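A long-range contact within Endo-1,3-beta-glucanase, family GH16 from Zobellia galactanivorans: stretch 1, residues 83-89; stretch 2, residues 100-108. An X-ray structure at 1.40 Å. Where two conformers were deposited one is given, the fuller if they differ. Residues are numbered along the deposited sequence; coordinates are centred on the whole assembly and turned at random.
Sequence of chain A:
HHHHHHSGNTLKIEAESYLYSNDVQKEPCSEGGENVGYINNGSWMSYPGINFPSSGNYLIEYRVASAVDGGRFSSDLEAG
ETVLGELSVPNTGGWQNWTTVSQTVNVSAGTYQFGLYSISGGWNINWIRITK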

# COMPACT_ATOMS: atom_id res chain seq x y z
N VAL A 83 -9.65 -0.17 10.61
CA VAL A 83 -8.46 -0.88 10.22
C VAL A 83 -8.84 -1.96 9.21
O VAL A 83 -9.76 -2.76 9.44
CB VAL A 83 -7.74 -1.53 11.46
CG1 VAL A 83 -6.57 -2.43 11.08
CG2 VAL A 83 -7.23 -0.39 12.36
N LEU A 84 -8.12 -2.00 8.08
CA LEU A 84 -8.47 -2.95 7.03
C LEU A 84 -7.67 -4.25 7.21
O LEU A 84 -8.16 -5.31 6.91
CB LEU A 84 -8.21 -2.36 5.65
CG LEU A 84 -9.03 -1.08 5.36
CD1 LEU A 84 -8.48 -0.47 4.05
CD2 LEU A 84 -10.55 -1.43 5.32
N GLY A 85 -6.48 -4.17 7.78
CA GLY A 85 -5.68 -5.37 8.04
C GLY A 85 -4.22 -5.12 7.71
O GLY A 85 -3.79 -3.98 7.53
N GLU A 86 -3.46 -6.21 7.80
CA GLU A 86 -2.03 -6.13 7.67
C GLU A 86 -1.55 -7.04 6.55
O GLU A 86 -2.13 -8.08 6.22
CB GLU A 86 -1.33 -6.50 8.93
CG GLU A 86 -1.73 -5.62 10.10
CD GLU A 86 -1.13 -5.97 11.46
OE1 GLU A 86 -0.18 -6.74 11.51
OE2 GLU A 86 -1.66 -5.37 12.39
N LEU A 87 -0.44 -6.64 5.91
CA LEU A 87 0.14 -7.36 4.77
C LEU A 87 1.59 -7.66 5.13
O LEU A 87 2.31 -6.78 5.61
CB LEU A 87 0.17 -6.40 3.48
CG LEU A 87 -1.15 -6.03 2.77
CD1 LEU A 87 -1.90 -7.31 2.34
CD2 LEU A 87 -2.00 -5.11 3.67
N SER A 88 2.01 -8.89 4.89
CA SER A 88 3.43 -9.24 4.91
C SER A 88 4.00 -9.16 3.49
O SER A 88 3.37 -9.64 2.51
CB SER A 88 3.54 -10.71 5.35
OG SER A 88 3.14 -10.76 6.70
N VAL A 89 5.21 -8.62 3.35
CA VAL A 89 5.84 -8.49 2.03
C VAL A 89 6.82 -9.69 1.93
O VAL A 89 7.76 -9.84 2.73
CB VAL A 89 6.66 -7.16 1.92
CG1 VAL A 89 7.34 -7.11 0.58
CG2 VAL A 89 5.69 -5.96 2.08
N THR A 100 2.68 -9.30 -6.31
CA THR A 100 1.43 -8.70 -5.85
C THR A 100 0.80 -9.49 -4.72
O THR A 100 0.49 -10.69 -4.86
CB THR A 100 0.43 -8.63 -7.01
OG1 THR A 100 1.04 -7.88 -8.10
CG2 THR A 100 -0.83 -7.83 -6.60
N VAL A 101 0.71 -8.84 -3.54
CA VAL A 101 -0.01 -9.46 -2.42
C VAL A 101 -1.37 -8.77 -2.30
O VAL A 101 -1.61 -7.70 -2.89
CB VAL A 101 0.81 -9.37 -1.09
CG1 VAL A 101 2.14 -10.20 -1.24
CG2 VAL A 101 1.06 -7.88 -0.70
N SER A 102 -2.23 -9.34 -1.48
CA SER A 102 -3.59 -8.77 -1.38
C SER A 102 -4.23 -9.00 -0.03
O SER A 102 -3.80 -9.84 0.75
CB SER A 102 -4.49 -9.28 -2.49
OG SER A 102 -4.78 -10.70 -2.27
N GLN A 103 -5.31 -8.27 0.19
CA GLN A 103 -6.24 -8.55 1.27
C GLN A 103 -7.65 -8.40 0.71
O GLN A 103 -7.85 -7.67 -0.23
CB GLN A 103 -5.99 -7.58 2.42
CG GLN A 103 -6.30 -6.12 2.06
CD GLN A 103 -5.85 -5.08 3.08
OE1 GLN A 103 -5.82 -3.92 2.72
NE2 GLN A 103 -5.58 -5.44 4.30
N THR A 104 -8.58 -9.14 1.30
CA THR A 104 -10.01 -9.03 0.96
C THR A 104 -10.74 -8.52 2.16
O THR A 104 -10.72 -9.19 3.22
CB THR A 104 -10.58 -10.38 0.46
OG1 THR A 104 -9.87 -10.82 -0.71
CG2 THR A 104 -12.02 -10.28 0.06
N VAL A 105 -11.31 -7.31 2.02
CA VAL A 105 -11.85 -6.68 3.21
C VAL A 105 -13.20 -6.00 2.89
O VAL A 105 -13.49 -5.66 1.77
CB VAL A 105 -10.73 -5.80 3.83
CG1 VAL A 105 -10.19 -4.73 2.86
CG2 VAL A 105 -11.06 -5.28 5.21
N ASN A 106 -14.02 -5.80 3.91
CA ASN A 106 -15.34 -5.24 3.75
C ASN A 106 -15.35 -3.79 4.12
O ASN A 106 -14.89 -3.44 5.18
CB ASN A 106 -16.26 -6.04 4.66
CG ASN A 106 -17.72 -5.75 4.42
OD1 ASN A 106 -18.42 -6.56 3.83
ND2 ASN A 106 -18.21 -4.64 4.96
N VAL A 107 -15.85 -2.95 3.22
CA VAL A 107 -15.84 -1.51 3.41
C VAL A 107 -17.24 -1.01 3.10
O VAL A 107 -17.80 -1.42 2.11
CB VAL A 107 -14.82 -0.86 2.42
CG1 VAL A 107 -14.78 0.63 2.65
CG2 VAL A 107 -13.44 -1.45 2.72
N SER A 108 -17.80 -0.10 3.94
CA SER A 108 -19.08 0.51 3.54
C SER A 108 -18.82 1.68 2.57
O SER A 108 -17.76 2.41 2.62
CB SER A 108 -19.90 0.97 4.75
OG SER A 108 -19.17 1.94 5.44
O HOH W 1 -4.85 -8.14 5.45

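Stretches 83-89 and 100-108 of the Zobellia galactanivorans GH16 endo-1,3-beta-glucanase pack through two nearly antiparallel strands, the second of them running to Val107, their N-to-C directions 173° apart. The axes come no closer than 7.5 Å, and the register pairs Leu84 with Val105 (CA to CA 6.3 Å) and Leu87 with Ser102 (CA to CA 7.3 Å). No direct hydrogen bond crosses between the stretches, so the ladder of amide-to-carbonyl bonds that joins neighbouring strands of a sheet is absent here. Side chains fill the gap instead, and together the two stretches bury 398 Å².

Apolar contacts supply much of this packing. On stretch 2 the alternation of an extended chain turns Val101, Gln103 and Val105 toward stretch 1, while Ser102, Thr104 and Asn106 point away. Stretch 1 answers with two buried leucines, Leu84 and Leu87, both directed toward stretch 2. Leu84, with chi1 m and chi2 t, brings CD2 to 3.9 Å from CG2 of Val105 and also to 3.9 Å from CG2 of Val107, so that one methyl touches two valines two residues apart. Val107 reaches this contact although its CA-to-CB bond points sideways. Farther along, Leu87, m at both chi1 and chi2, places CD1 4.3 Å from CG2 of Val101, a looser contact. These pairings have no directional bond; they gain from close fit and from keeping hydrocarbon away from water.

Side chains also lie against backbone. CD1 of Leu87 approaches O of Ser102 at 3.5 Å, and CG2 of Val105 comes within 3.4 Å of O of Leu84. At Ser88, O is 4.0 Å from CG1 of Val101. In each case a methyl group faces a carbonyl oxygen, which is van der Waals packing and leaves the main chains apart.

Gln103 is the polar element of the interface. Its side chain, p at chi1 and t at chi2, extends across the gap to the backbone around Gly85: NE2 lies 3.7 Å from O of Leu84 and 3.7 Å from C of Gly85. Neither approach is a hydrogen bond. The same NE2 packs 3.6 Å from CD2 of Leu87, so the amide group sits beside a leucine methyl while its polar atoms find hydrogen-bonding partners elsewhere in the structure.

Gly85 gives this amide room. A CB built there would point toward stretch 2 and fall only 3.2 Å from NE2 of Gln103, a tight approach. The backbone makes a separate demand: at phi 138° and psi -174°, a CB would be jammed against O of Leu84, which by itself calls for glycine.

A single water supplies the polar link between the stretches. It donates a hydrogen bond to O of Glu86 at 2.8 Å and accepts one from NE2 of Gln103 at 3.0 Å. The water thus spans a distance that the amide does not bridge directly, while the Glu86 side chain itself points away from stretch 2.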